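Long-range contacts in arsenate reductase (ArsC) (Archaeoglobus fulgidus, PDB 1Y1L), which probably reduces arsenate to arsenite in arsenical detoxification, on a fold shared with low molecular weight protein tyrosine phosphatases: residues 3-8 / 73-78; 17-22 / 49-54; 30-35 / 58-63; 42-47 / 105-110. One frame throughout, in Å; residues are numbered along the deposited sequence.

Interaction 1 of 4, residues 3-8 / 73-78; sequences LFVCIH and IVTVCE. With CD (cadmium ion), chain E.
Strands 3-6 and 73-77 run side by side and parallel, their axes 25° apart, and the packing is densest over their first residues. The backbone ladder straightens along the chain: Val-74 N reaches Leu-3 O at 2.9 Å in a bent, weak bond, whereas Val-5 N to Val-74 O (3.2 Å) and Val-76 N to Val-5 O (3.0 Å) lie nearly along the C=O axes. On one sheet face Val-74 CG1 sits over the ring of Phe-4, 3.3 Å from Phe-4 CD2. On the other, Val-5 CG1 crosses the tip of Ile-73 obliquely, 3.4 Å from Ile-73 CD1. Beyond the strands the contact loosens: Ile-7 CD1 meets the bent side chain of Glu-78 at 3.9 Å from Glu-78 CD. His-8 turns to the subunit interface, where a cadmium ion lies over its ring, 2.2 Å from ND1, and is shared with Glu-35 of the second subunit. Cys-6 and Arg-12 are spaced as in the CX5R phosphate-binding loop of this phosphatase family, and Glu-78 OE1 bridges to that arginine. Helix 12-21 covers the Phe-4 face, strand 29-33 flanks strand 2-6, and strand 91-95 lies beyond 73-77.

Interaction 2 of 4, residues 17-22 / 49-54; sequences EALFNA and AERGLK
No hydrogen bond joins residues 17-22 to 49-54; a single leucine, placed by the Schellman motif that ends helix 42-49, carries most of the contact. Gly-52, with a positive phi of 73°, is the C' residue of this motif: Leu-53 N turns back to Leu-48 O, and Gly-52 N makes a weak bond to Ala-49 O. The reversal points Leu-53 at the flank of helix 12-21. Its CG is anti to the carbonyl carbon, and the two methyls divide the work. CD1 meets Leu-19 CD2 at 4.0 Å, the two side chains crossing at about a right angle, and approaches Ala-18 CB at 4.3 Å. CD2 reaches along the helix to Ala-22 CB at 4.2 Å. The aliphatic part of Arg-51 adds to the patch, with CD 4.2 Å from Leu-19 CD2; the chain then bends at chi3 (-59°) and its guanidinium goes to a salt bridge with Glu-115. These are loose van der Waals distances at the protein surface. Leu-48 of helix 42-49 lies against both Ala-18 and Leu-53, while Leu-111 of helix 106-121 touches Leu-19 and Arg-51, so the turn fits where three helices converge.

Interaction 3 of 4, residues 30-35 / 58-63; sequences ESAGVE and KPRTVD. With CD (cadmium ion), chain K.
Arg-60 grips two successive residues of strand 29-33. Its chain is extended from CG to NE and runs alongside the strand, so that NE donates to Ser-31 O at 2.9 Å with the carbonyl oxygen only 6° out of the guanidinium plane. Glu-30 comes from a different direction: OE1 lies over one guanidinium face while OE2 forms the salt bridge to NH1 at 3.0 Å, the two planar groups being turned 50° from each other. Gly-33 supplies both backbone bonds. Its N donates to Arg-60 O (3.1 Å), and its O receives a nearly straight bond from Val-62 N (171°), on a lone pair, leaving Thr-61 straddled between them. Beside this single bridge, Ala-32 CB packs on Val-62 CB at 3.7 Å. In the parallel sheet of the low molecular weight phosphatase fold, of strand order 2-1-3-4, strand 29-33 is the outermost on this side; Glu-30 and Ala-32 bond to strand 2-6, while Ser-31 and Gly-33 turn their polar backbone atoms to residues 58-63. Further out, Lys-1 shares Glu-30 OE2, Asn-9 OD1 accepts from Arg-60 N, and Glu-17 holds Ser-31 OG. Beyond the strand the side chain of Glu-35 leaves the backbone away from 58-63; both its carboxylate oxygens bind a cadmium ion at 2.3 Å that His-8 of the second subunit also binds.

Interaction 4 of 4, residues 42-47 / 105-110; sequences ETVKRL and GTYRRV
Gly-105 O accepts from Arg-109 N near the start of helix 106-121, and the segments of this helix and of helix 42-49 pass with their axes 10.5 Å apart at a crossing angle of -62°. Tyr-107 bridges the two helices. Thr-43 CG2, anti to its own backbone N, lies over one face of the phenol ring in a CH-pi contact, 3.7 Å from the centroid and 27° off the normal. Val-44 CG2 approaches the same ring at its edge, 3.8 Å from CE2, and Leu-47 CD2 closes on Tyr-107 CB at 3.5 Å. At the two polar ends, Tyr-107 OH is hydrogen-bonded to Asp-41 OD2 and Thr-43 OG1 to Asp-103 OD1. Arg-108 follows, its extended chain crossing Leu-47 obliquely, and Leu-47 CD1 sits over the centre of the guanidinium face, 3.9 Å from Arg-108 CZ. Arg-46 meets that guanidinium at its edge, NH1 to NH1 at 3.2 Å, with the two planes 80° apart and no bond between them. Glu-50 OE1 pairs with Arg-108 NH1 and, weakly and at longer range, with Arg-46 NH1. The buried half is therefore aromatic and aliphatic packing, while on the exposed side two like charges are tolerated probably because one carboxylate offsets both, which would tend to keep it ionised.

Overall arrangement
Interactions 1 and 3 are buried and rest on backbone hydrogen bonds: 1 pairs two neighbouring strands inside the sheet, 3 ties its edge strand 29-33 to an irregular segment. The pairing of strands 2-6 and 29-33 connects them. Apolar branches complete interaction 1, whereas interaction 3 adds a charged pair; both also reach the second subunit. Interactions 2 and 4 lie farther out and touch no other subunit: 2, a thin surface patch, sets the turn after helix 42-49 against helix 12-21, and 4, partly buried, packs two helices; neither has a hydrogen bond across it. Phe-20 meeting Phe-4 and Glu-17 meeting Ser-31 tie helix 12-21 to the sheet, while the Glu-50–Arg-108 salt bridge connects interactions 2 and 4.

Interaction 1 of 4, residues 3-8 / 73-78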
loop_
_atom_site.group_PDB
_atom_site.type_symbol
_atom_site.label_atom_id
_atom_site.label_comp_id
_atom_site.label_asym_id
_atom_site.label_seq_id
_atom_site.Cartn_x
_atom_site.Cartn_y
_atom_site.Cartn_z
ATOM N N LEU A 3 -7.488 -2.578 17.059
ATOM C CA LEU A 3 -7.479 -1.111 17.009
ATOM C C LEU A 3 -8.318 -0.642 15.837
ATOM O O LEU A 3 -8.063 -1.010 14.688
ATOM C CB LEU A 3 -6.065 -0.544 16.850
ATOM C CG LEU A 3 -5.793 0.887 17.343
ATOM C CD1 LEU A 3 -4.401 1.337 16.955
ATOM C CD2 LEU A 3 -6.776 1.848 16.775
ATOM N N PHE A 4 -9.336 0.159 16.141
ATOM C CA PHE A 4 -10.208 0.717 15.116
ATOM C C PHE A 4 -9.728 2.137 14.838
ATOM O O PHE A 4 -9.788 3.009 15.715
ATOM C CB PHE A 4 -11.645 0.739 15.602
ATOM C CG PHE A 4 -12.215 -0.616 15.856
ATOM C CD1 PHE A 4 -12.125 -1.197 17.116
ATOM C CD2 PHE A 4 -12.878 -1.292 14.852
ATOM C CE1 PHE A 4 -12.699 -2.444 17.373
ATOM C CE2 PHE A 4 -13.456 -2.542 15.091
ATOM C CZ PHE A 4 -13.369 -3.118 16.355
ATOM N N VAL A 5 -9.185 2.357 13.648
ATOM C CA VAL A 5 -8.703 3.680 13.313
ATOM C C VAL A 5 -9.358 4.233 12.064
ATOM O O VAL A 5 -9.621 3.510 11.109
ATOM C CB VAL A 5 -7.145 3.716 13.220
ATOM C CG1 VAL A 5 -6.606 2.350 12.897
ATOM C CG2 VAL A 5 -6.668 4.727 12.183
ATOM N N CYS A 6 -9.751 5.494 12.150
ATOM C CA CYS A 6 -10.352 6.195 11.029
ATOM C C CYS A 6 -9.590 7.521 10.937
ATOM O O CYS A 6 -8.553 7.696 11.592
ATOM C CB CYS A 6 -11.860 6.405 11.223
ATOM S SG CYS A 6 -12.289 7.949 12.074
ATOM N N ILE A 7 -10.051 8.436 10.097
ATOM C CA ILE A 7 -9.355 9.700 9.957
ATOM C C ILE A 7 -9.447 10.547 11.211
ATOM O O ILE A 7 -8.580 10.505 12.066
ATOM C CB ILE A 7 -9.895 10.533 8.786
ATOM C CG1 ILE A 7 -9.716 9.800 7.459
ATOM C CG2 ILE A 7 -9.204 11.883 8.747
ATOM C CD1 ILE A 7 -10.352 10.530 6.300
ATOM N N HIS A 8 -10.516 11.323 11.304
ATOM C CA HIS A 8 -10.727 12.235 12.413
ATOM C C HIS A 8 -11.041 11.642 13.814
ATOM O O HIS A 8 -10.857 12.323 14.815
ATOM C CB HIS A 8 -11.689 13.330 11.953
ATOM C CG HIS A 8 -12.987 12.811 11.376
ATOM N ND1 HIS A 8 -14.191 13.452 11.576
ATOM C CD2 HIS A 8 -13.273 11.724 10.619
ATOM C CE1 HIS A 8 -15.159 12.765 11.002
ATOM N NE2 HIS A 8 -14.625 11.718 10.403
ATOM N N ILE A 73 -5.321 -4.465 13.433
ATOM C CA ILE A 73 -5.763 -3.088 13.335
ATOM C C ILE A 73 -6.696 -2.959 12.139
ATOM O O ILE A 73 -6.285 -3.130 11.000
ATOM C CB ILE A 73 -4.564 -2.085 13.311
ATOM C CG1 ILE A 73 -5.032 -0.660 12.996
ATOM C CG2 ILE A 73 -3.481 -2.560 12.375
ATOM C CD1 ILE A 73 -5.100 -0.318 11.515
ATOM N N VAL A 74 -7.985 -2.821 12.435
ATOM C CA VAL A 74 -9.012 -2.666 11.416
ATOM C C VAL A 74 -9.085 -1.183 11.066
ATOM O O VAL A 74 -9.179 -0.335 11.962
ATOM C CB VAL A 74 -10.377 -3.178 11.929
ATOM C CG1 VAL A 74 -10.483 -2.967 13.415
ATOM C CG2 VAL A 74 -11.518 -2.473 11.221
ATOM N N THR A 75 -8.993 -0.879 9.772
ATOM C CA THR A 75 -9.039 0.503 9.288
ATOM C C THR A 75 -10.379 0.838 8.625
ATOM O O THR A 75 -10.791 0.189 7.656
ATOM C CB THR A 75 -7.879 0.791 8.294
ATOM O OG1 THR A 75 -6.641 0.869 9.006
ATOM C CG2 THR A 75 -8.097 2.104 7.565
ATOM N N VAL A 76 -11.082 1.819 9.183
ATOM C CA VAL A 76 -12.360 2.240 8.625
ATOM C C VAL A 76 -12.079 3.272 7.535
ATOM O O VAL A 76 -11.850 4.457 7.821
ATOM C CB VAL A 76 -13.296 2.833 9.705
ATOM C CG1 VAL A 76 -14.544 3.380 9.067
ATOM C CG2 VAL A 76 -13.687 1.760 10.694
ATOM N N CYS A 77 -12.038 2.790 6.294
ATOM C CA CYS A 77 -11.764 3.619 5.121
ATOM C C CYS A 77 -12.994 4.329 4.531
ATOM O O CYS A 77 -14.146 3.978 4.823
ATOM C CB CYS A 77 -11.166 2.744 3.992
ATOM S SG CYS A 77 -10.140 1.411 4.692
ATOM N N GLU A 78 -12.722 5.334 3.699
ATOM C CA GLU A 78 -13.749 6.130 3.029
ATOM C C GLU A 78 -14.211 5.407 1.760
ATOM O O GLU A 78 -13.861 4.246 1.542
ATOM C CB GLU A 78 -13.165 7.492 2.653
ATOM C CG GLU A 78 -12.548 8.266 3.808
ATOM C CD GLU A 78 -13.539 9.169 4.514
ATOM O OE1 GLU A 78 -14.189 8.705 5.474
ATOM O OE2 GLU A 78 -13.663 10.350 4.115
HETATM CD CD CD E . -13.724 13.667 9.383
#

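Interaction 2 of 4, residues 17-22 / 49-54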
loop_
_atom_site.group_PDB
_atom_site.type_symbol
_atom_site.label_atom_id
_atom_site.label_comp_id
_atom_site.label_asym_id
_atom_site.label_seq_id
_atom_site.Cartn_x
_atom_site.Cartn_y
_atom_site.Cartn_z
ATOM N N GLU A 17 -15.458 0.430 18.512
ATOM C CA GLU A 17 -14.800 0.098 19.766
ATOM C C GLU A 17 -15.811 -0.377 20.802
ATOM O O GLU A 17 -15.775 -1.526 21.236
ATOM C CB GLU A 17 -14.028 1.304 20.293
ATOM C CG GLU A 17 -13.498 1.138 21.689
ATOM C CD GLU A 17 -12.668 2.332 22.155
ATOM O OE1 GLU A 17 -11.820 2.157 23.066
ATOM O OE2 GLU A 17 -12.859 3.454 21.621
ATOM N N ALA A 18 -16.728 0.517 21.168
ATOM C CA ALA A 18 -17.766 0.252 22.163
ATOM C C ALA A 18 -18.600 -0.993 21.872
ATOM O O ALA A 18 -18.940 -1.744 22.790
ATOM C CB ALA A 18 -18.663 1.468 22.311
ATOM N N LEU A 19 -18.971 -1.184 20.613
ATOM C CA LEU A 19 -19.754 -2.345 20.224
ATOM C C LEU A 19 -18.941 -3.635 20.327
ATOM O O LEU A 19 -19.461 -4.700 20.697
ATOM C CB LEU A 19 -20.250 -2.160 18.803
ATOM C CG LEU A 19 -21.324 -1.095 18.727
ATOM C CD1 LEU A 19 -21.474 -0.674 17.302
ATOM C CD2 LEU A 19 -22.636 -1.638 19.261
ATOM N N PHE A 20 -17.680 -3.537 19.922
ATOM C CA PHE A 20 -16.763 -4.659 19.967
ATOM C C PHE A 20 -16.693 -5.155 21.408
ATOM O O PHE A 20 -17.019 -6.308 21.701
ATOM C CB PHE A 20 -15.372 -4.208 19.498
ATOM C CG PHE A 20 -14.404 -5.323 19.334
ATOM C CD1 PHE A 20 -14.264 -5.953 18.114
ATOM C CD2 PHE A 20 -13.687 -5.786 20.408
ATOM C CE1 PHE A 20 -13.427 -7.032 17.969
ATOM C CE2 PHE A 20 -12.850 -6.858 20.281
ATOM C CZ PHE A 20 -12.718 -7.490 19.057
ATOM N N ASN A 21 -16.281 -4.258 22.296
ATOM C CA ASN A 21 -16.140 -4.553 23.712
ATOM C C ASN A 21 -17.381 -5.180 24.351
ATOM O O ASN A 21 -17.275 -5.985 25.278
ATOM C CB ASN A 21 -15.765 -3.282 24.468
ATOM C CG ASN A 21 -14.374 -2.807 24.153
ATOM O OD1 ASN A 21 -14.058 -1.624 24.276
ATOM N ND2 ASN A 21 -13.514 -3.737 23.782
ATOM N N ALA A 22 -18.560 -4.767 23.905
ATOM C CA ALA A 22 -19.800 -5.315 24.445
ATOM C C ALA A 22 -20.094 -6.704 23.872
ATOM O O ALA A 22 -21.012 -7.383 24.326
ATOM C CB ALA A 22 -20.958 -4.372 24.155
ATOM N N ALA A 49 -25.202 5.768 24.297
ATOM C CA ALA A 49 -25.800 5.877 25.632
ATOM C C ALA A 49 -27.243 5.382 25.615
ATOM O O ALA A 49 -27.806 5.008 26.640
ATOM C CB ALA A 49 -25.746 7.313 26.118
ATOM N N GLU A 50 -27.850 5.443 24.441
ATOM C CA GLU A 50 -29.215 4.990 24.237
ATOM C C GLU A 50 -29.193 3.451 24.234
ATOM O O GLU A 50 -30.235 2.801 24.404
ATOM C CB GLU A 50 -29.715 5.539 22.891
ATOM C CG GLU A 50 -31.181 5.306 22.572
ATOM C CD GLU A 50 -31.586 5.931 21.245
ATOM O OE1 GLU A 50 -31.653 7.179 21.177
ATOM O OE2 GLU A 50 -31.831 5.174 20.276
ATOM N N ARG A 51 -27.998 2.888 24.015
ATOM C CA ARG A 51 -27.767 1.435 23.981
ATOM C C ARG A 51 -27.001 1.020 25.231
ATOM O O ARG A 51 -26.542 -0.114 25.343
ATOM C CB ARG A 51 -26.964 1.045 22.731
ATOM C CG ARG A 51 -26.982 -0.443 22.396
ATOM C CD ARG A 51 -26.271 -0.725 21.071
ATOM N NE ARG A 51 -26.851 -0.012 19.930
ATOM C CZ ARG A 51 -27.521 -0.597 18.941
ATOM N NH1 ARG A 51 -28.009 0.127 17.944
ATOM N NH2 ARG A 51 -27.715 -1.908 18.953
ATOM N N GLY A 52 -26.890 1.950 26.173
ATOM C CA GLY A 52 -26.193 1.692 27.417
ATOM C C GLY A 52 -24.691 1.632 27.253
ATOM O O GLY A 52 -24.012 0.920 27.998
ATOM N N LEU A 53 -24.169 2.410 26.312
ATOM C CA LEU A 53 -22.739 2.430 26.034
ATOM C C LEU A 53 -22.119 3.817 26.161
ATOM O O LEU A 53 -22.689 4.809 25.708
ATOM C CB LEU A 53 -22.482 1.891 24.626
ATOM C CG LEU A 53 -22.992 0.483 24.307
ATOM C CD1 LEU A 53 -22.785 0.195 22.836
ATOM C CD2 LEU A 53 -22.276 -0.555 25.152
ATOM N N LYS A 54 -20.953 3.883 26.795
ATOM C CA LYS A 54 -20.243 5.149 26.952
ATOM C C LYS A 54 -19.163 5.200 25.879
ATOM O O LYS A 54 -18.358 4.273 25.760
ATOM C CB LYS A 54 -19.564 5.262 28.330
ATOM C CG LYS A 54 -20.371 4.758 29.534
ATOM C CD LYS A 54 -19.986 3.317 29.889
ATOM C CE LYS A 54 -20.734 2.797 31.116
ATOM N NZ LYS A 54 -20.263 1.433 31.518
#

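Interaction 3 of 4, residues 30-35 / 58-63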
loop_
_atom_site.group_PDB
_atom_site.type_symbol
_atom_site.label_atom_id
_atom_site.label_comp_id
_atom_site.label_asym_id
_atom_site.label_seq_id
_atom_site.Cartn_x
_atom_site.Cartn_y
_atom_site.Cartn_z
ATOM N N GLU A 30 -9.589 -0.688 21.140
ATOM C CA GLU A 30 -9.212 0.698 21.326
ATOM C C GLU A 30 -9.420 1.343 19.961
ATOM O O GLU A 30 -9.695 0.648 18.972
ATOM C CB GLU A 30 -7.747 0.826 21.751
ATOM C CG GLU A 30 -7.439 0.336 23.150
ATOM C CD GLU A 30 -6.157 0.942 23.704
ATOM O OE1 GLU A 30 -6.235 1.947 24.443
ATOM O OE2 GLU A 30 -5.064 0.431 23.391
ATOM N N SER A 31 -9.293 2.663 19.904
ATOM C CA SER A 31 -9.467 3.381 18.653
ATOM C C SER A 31 -8.457 4.512 18.524
ATOM O O SER A 31 -7.883 4.947 19.524
ATOM C CB SER A 31 -10.904 3.924 18.543
ATOM O OG SER A 31 -11.303 4.671 19.690
ATOM N N ALA A 32 -8.174 4.921 17.289
ATOM C CA ALA A 32 -7.249 6.031 17.040
ATOM C C ALA A 32 -7.565 6.694 15.702
ATOM O O ALA A 32 -8.283 6.119 14.875
ATOM C CB ALA A 32 -5.824 5.548 17.052
ATOM N N GLY A 33 -7.017 7.886 15.484
ATOM C CA GLY A 33 -7.268 8.584 14.238
ATOM C C GLY A 33 -6.037 9.166 13.573
ATOM O O GLY A 33 -4.997 9.361 14.195
ATOM N N VAL A 34 -6.153 9.431 12.283
ATOM C CA VAL A 34 -5.065 9.998 11.518
ATOM C C VAL A 34 -4.843 11.482 11.851
ATOM O O VAL A 34 -3.713 11.966 11.871
ATOM C CB VAL A 34 -5.350 9.813 10.024
ATOM C CG1 VAL A 34 -4.271 10.446 9.183
ATOM C CG2 VAL A 34 -5.452 8.343 9.705
ATOM N N GLU A 35 -5.918 12.202 12.148
ATOM C CA GLU A 35 -5.808 13.623 12.457
ATOM C C GLU A 35 -6.561 14.047 13.719
ATOM O O GLU A 35 -7.603 13.478 14.057
ATOM C CB GLU A 35 -6.309 14.425 11.272
ATOM C CG GLU A 35 -5.874 15.902 11.372
ATOM C CD GLU A 35 -6.878 16.717 10.586
ATOM O OE1 GLU A 35 -7.472 16.174 9.625
ATOM O OE2 GLU A 35 -7.091 17.895 10.953
ATOM N N LYS A 58 -12.306 11.128 24.885
ATOM C CA LYS A 58 -11.758 12.096 23.939
ATOM C C LYS A 58 -11.013 11.389 22.816
ATOM O O LYS A 58 -10.353 10.380 23.043
ATOM C CB LYS A 58 -10.818 13.059 24.675
ATOM C CG LYS A 58 -9.690 12.359 25.414
ATOM C CD LYS A 58 -8.959 13.275 26.381
ATOM C CE LYS A 58 -9.541 13.194 27.788
ATOM N NZ LYS A 58 -10.920 13.735 27.893
ATOM N N PRO A 59 -11.138 11.895 21.578
ATOM C CA PRO A 59 -10.465 11.299 20.418
ATOM C C PRO A 59 -8.951 11.239 20.611
ATOM O O PRO A 59 -8.342 12.199 21.081
ATOM C CB PRO A 59 -10.833 12.270 19.293
ATOM C CG PRO A 59 -12.176 12.749 19.686
ATOM C CD PRO A 59 -11.979 13.030 21.156
ATOM N N ARG A 60 -8.354 10.092 20.316
ATOM C CA ARG A 60 -6.906 9.968 20.444
ATOM C C ARG A 60 -6.274 9.689 19.084
ATOM O O ARG A 60 -6.608 8.714 18.406
ATOM C CB ARG A 60 -6.501 8.905 21.486
ATOM C CG ARG A 60 -6.596 7.444 21.056
ATOM C CD ARG A 60 -5.908 6.518 22.070
ATOM N NE ARG A 60 -5.887 5.116 21.639
ATOM C CZ ARG A 60 -5.195 4.141 22.229
ATOM N NH1 ARG A 60 -5.253 2.906 21.745
ATOM N NH2 ARG A 60 -4.434 4.390 23.290
ATOM N N THR A 61 -5.399 10.589 18.658
ATOM C CA THR A 61 -4.730 10.415 17.381
ATOM C C THR A 61 -3.872 9.144 17.423
ATOM O O THR A 61 -3.385 8.732 18.481
ATOM C CB THR A 61 -3.861 11.637 17.036
ATOM O OG1 THR A 61 -4.631 12.835 17.202
ATOM C CG2 THR A 61 -3.381 11.555 15.591
ATOM N N VAL A 62 -3.714 8.515 16.267
ATOM C CA VAL A 62 -2.944 7.290 16.140
ATOM C C VAL A 62 -1.455 7.545 16.411
ATOM O O VAL A 62 -0.671 6.614 16.590
ATOM C CB VAL A 62 -3.176 6.668 14.733
ATOM C CG1 VAL A 62 -2.458 7.472 13.663
ATOM C CG2 VAL A 62 -2.778 5.208 14.716
ATOM N N ASP A 63 -1.083 8.817 16.468
ATOM C CA ASP A 63 0.295 9.217 16.721
ATOM C C ASP A 63 0.650 9.004 18.194
ATOM O O ASP A 63 1.790 8.686 18.529
ATOM C CB ASP A 63 0.455 10.692 16.347
ATOM C CG ASP A 63 1.897 11.097 16.167
ATOM O OD1 ASP A 63 2.274 12.181 16.667
ATOM O OD2 ASP A 63 2.647 10.345 15.508
HETATM CD CD CD K . -7.539 18.312 8.752
#

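Interaction 4 of 4, residues 42-47 / 105-110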
loop_
_atom_site.group_PDB
_atom_site.type_symbol
_atom_site.label_atom_id
_atom_site.label_comp_id
_atom_site.label_asym_id
_atom_site.label_seq_id
_atom_site.Cartn_x
_atom_site.Cartn_y
_atom_site.Cartn_z
ATOM N N GLU A 42 -21.417 14.048 19.367
ATOM C CA GLU A 42 -22.517 14.076 20.314
ATOM C C GLU A 42 -23.636 13.132 19.875
ATOM O O GLU A 42 -24.356 12.588 20.714
ATOM C CB GLU A 42 -23.032 15.503 20.478
ATOM C CG GLU A 42 -21.945 16.509 20.872
ATOM C CD GLU A 42 -21.232 16.164 22.188
ATOM O OE1 GLU A 42 -21.910 15.770 23.165
ATOM O OE2 GLU A 42 -19.988 16.302 22.247
ATOM N N THR A 43 -23.779 12.939 18.565
ATOM C CA THR A 43 -24.804 12.041 18.049
ATOM C C THR A 43 -24.458 10.626 18.447
ATOM O O THR A 43 -25.338 9.815 18.770
ATOM C CB THR A 43 -24.856 12.074 16.540
ATOM O OG1 THR A 43 -24.956 13.434 16.113
ATOM C CG2 THR A 43 -26.060 11.292 16.034
ATOM N N VAL A 44 -23.161 10.339 18.384
ATOM C CA VAL A 44 -22.627 9.026 18.717
ATOM C C VAL A 44 -22.771 8.676 20.184
ATOM O O VAL A 44 -23.269 7.599 20.518
ATOM C CB VAL A 44 -21.145 8.908 18.337
ATOM C CG1 VAL A 44 -20.615 7.537 18.732
ATOM C CG2 VAL A 44 -20.981 9.107 16.849
ATOM N N LYS A 45 -22.283 9.556 21.049
ATOM C CA LYS A 45 -22.367 9.292 22.474
ATOM C C LYS A 45 -23.808 9.161 22.924
ATOM O O LYS A 45 -24.096 8.459 23.894
ATOM C CB LYS A 45 -21.621 10.352 23.286
ATOM C CG LYS A 45 -22.070 11.756 23.077
ATOM C CD LYS A 45 -21.320 12.699 24.000
ATOM C CE LYS A 45 -19.854 12.781 23.641
ATOM N NZ LYS A 45 -19.160 13.836 24.427
ATOM N N ARG A 46 -24.703 9.850 22.216
ATOM C CA ARG A 46 -26.127 9.813 22.510
ATOM C C ARG A 46 -26.612 8.452 22.069
ATOM O O ARG A 46 -27.254 7.735 22.827
ATOM C CB ARG A 46 -26.874 10.897 21.722
ATOM C CG ARG A 46 -28.401 10.738 21.730
ATOM C CD ARG A 46 -29.034 11.428 20.536
ATOM N NE ARG A 46 -30.393 10.950 20.264
ATOM C CZ ARG A 46 -30.934 10.862 19.046
ATOM N NH1 ARG A 46 -32.177 10.420 18.901
ATOM N NH2 ARG A 46 -30.239 11.203 17.963
ATOM N N LEU A 47 -26.309 8.118 20.824
ATOM C CA LEU A 47 -26.701 6.844 20.242
ATOM C C LEU A 47 -26.188 5.618 21.014
ATOM O O LEU A 47 -26.863 4.586 21.084
ATOM C CB LEU A 47 -26.245 6.800 18.780
ATOM C CG LEU A 47 -27.284 7.124 17.696
ATOM C CD1 LEU A 47 -28.223 8.201 18.142
ATOM C CD2 LEU A 47 -26.563 7.524 16.426
ATOM N N GLY A 105 -30.871 10.191 10.854
ATOM C CA GLY A 105 -30.859 8.769 11.142
ATOM C C GLY A 105 -29.674 8.071 10.503
ATOM O O GLY A 105 -29.415 6.908 10.805
ATOM N N THR A 106 -28.984 8.762 9.593
ATOM C CA THR A 106 -27.810 8.220 8.905
ATOM C C THR A 106 -26.810 7.662 9.905
ATOM O O THR A 106 -26.160 6.654 9.641
ATOM C CB THR A 106 -27.138 9.295 8.019
ATOM O OG1 THR A 106 -27.926 9.491 6.837
ATOM C CG2 THR A 106 -25.736 8.883 7.607
ATOM N N TYR A 107 -26.676 8.333 11.042
ATOM C CA TYR A 107 -25.780 7.883 12.085
ATOM C C TYR A 107 -26.182 6.496 12.577
ATOM O O TYR A 107 -25.337 5.633 12.781
ATOM C CB TYR A 107 -25.817 8.848 13.245
ATOM C CG TYR A 107 -24.767 9.901 13.170
ATOM C CD1 TYR A 107 -24.840 10.924 12.240
ATOM C CD2 TYR A 107 -23.708 9.895 14.058
ATOM C CE1 TYR A 107 -23.884 11.915 12.204
ATOM C CE2 TYR A 107 -22.747 10.883 14.027
ATOM C CZ TYR A 107 -22.838 11.887 13.105
ATOM O OH TYR A 107 -21.866 12.848 13.100
ATOM N N ARG A 108 -27.472 6.302 12.824
ATOM C CA ARG A 108 -27.961 5.012 13.281
ATOM C C ARG A 108 -27.668 3.948 12.236
ATOM O O ARG A 108 -27.299 2.825 12.576
ATOM C CB ARG A 108 -29.463 5.078 13.581
ATOM C CG ARG A 108 -29.808 5.731 14.930
ATOM C CD ARG A 108 -31.282 5.538 15.298
ATOM N NE ARG A 108 -31.559 5.843 16.701
ATOM C CZ ARG A 108 -31.837 7.058 17.173
ATOM N NH1 ARG A 108 -32.077 7.225 18.462
ATOM N NH2 ARG A 108 -31.882 8.112 16.364
ATOM N N ARG A 109 -27.860 4.301 10.969
ATOM C CA ARG A 109 -27.590 3.380 9.873
ATOM C C ARG A 109 -26.105 2.986 9.908
ATOM O O ARG A 109 -25.756 1.816 9.712
ATOM C CB ARG A 109 -27.943 4.037 8.537
ATOM C CG ARG A 109 -27.942 3.105 7.340
ATOM C CD ARG A 109 -26.827 3.476 6.376
ATOM N NE ARG A 109 -27.289 3.391 4.994
ATOM C CZ ARG A 109 -27.543 4.444 4.216
ATOM N NH1 ARG A 109 -27.972 4.250 2.974
ATOM N NH2 ARG A 109 -27.351 5.686 4.663
ATOM N N VAL A 110 -25.238 3.972 10.130
ATOM C CA VAL A 110 -23.800 3.736 10.219
ATOM C C VAL A 110 -23.517 2.847 11.418
ATOM O O VAL A 110 -22.665 1.969 11.358
ATOM C CB VAL A 110 -23.029 5.058 10.376
ATOM C CG1 VAL A 110 -21.595 4.803 10.791
ATOM C CG2 VAL A 110 -23.072 5.828 9.078
#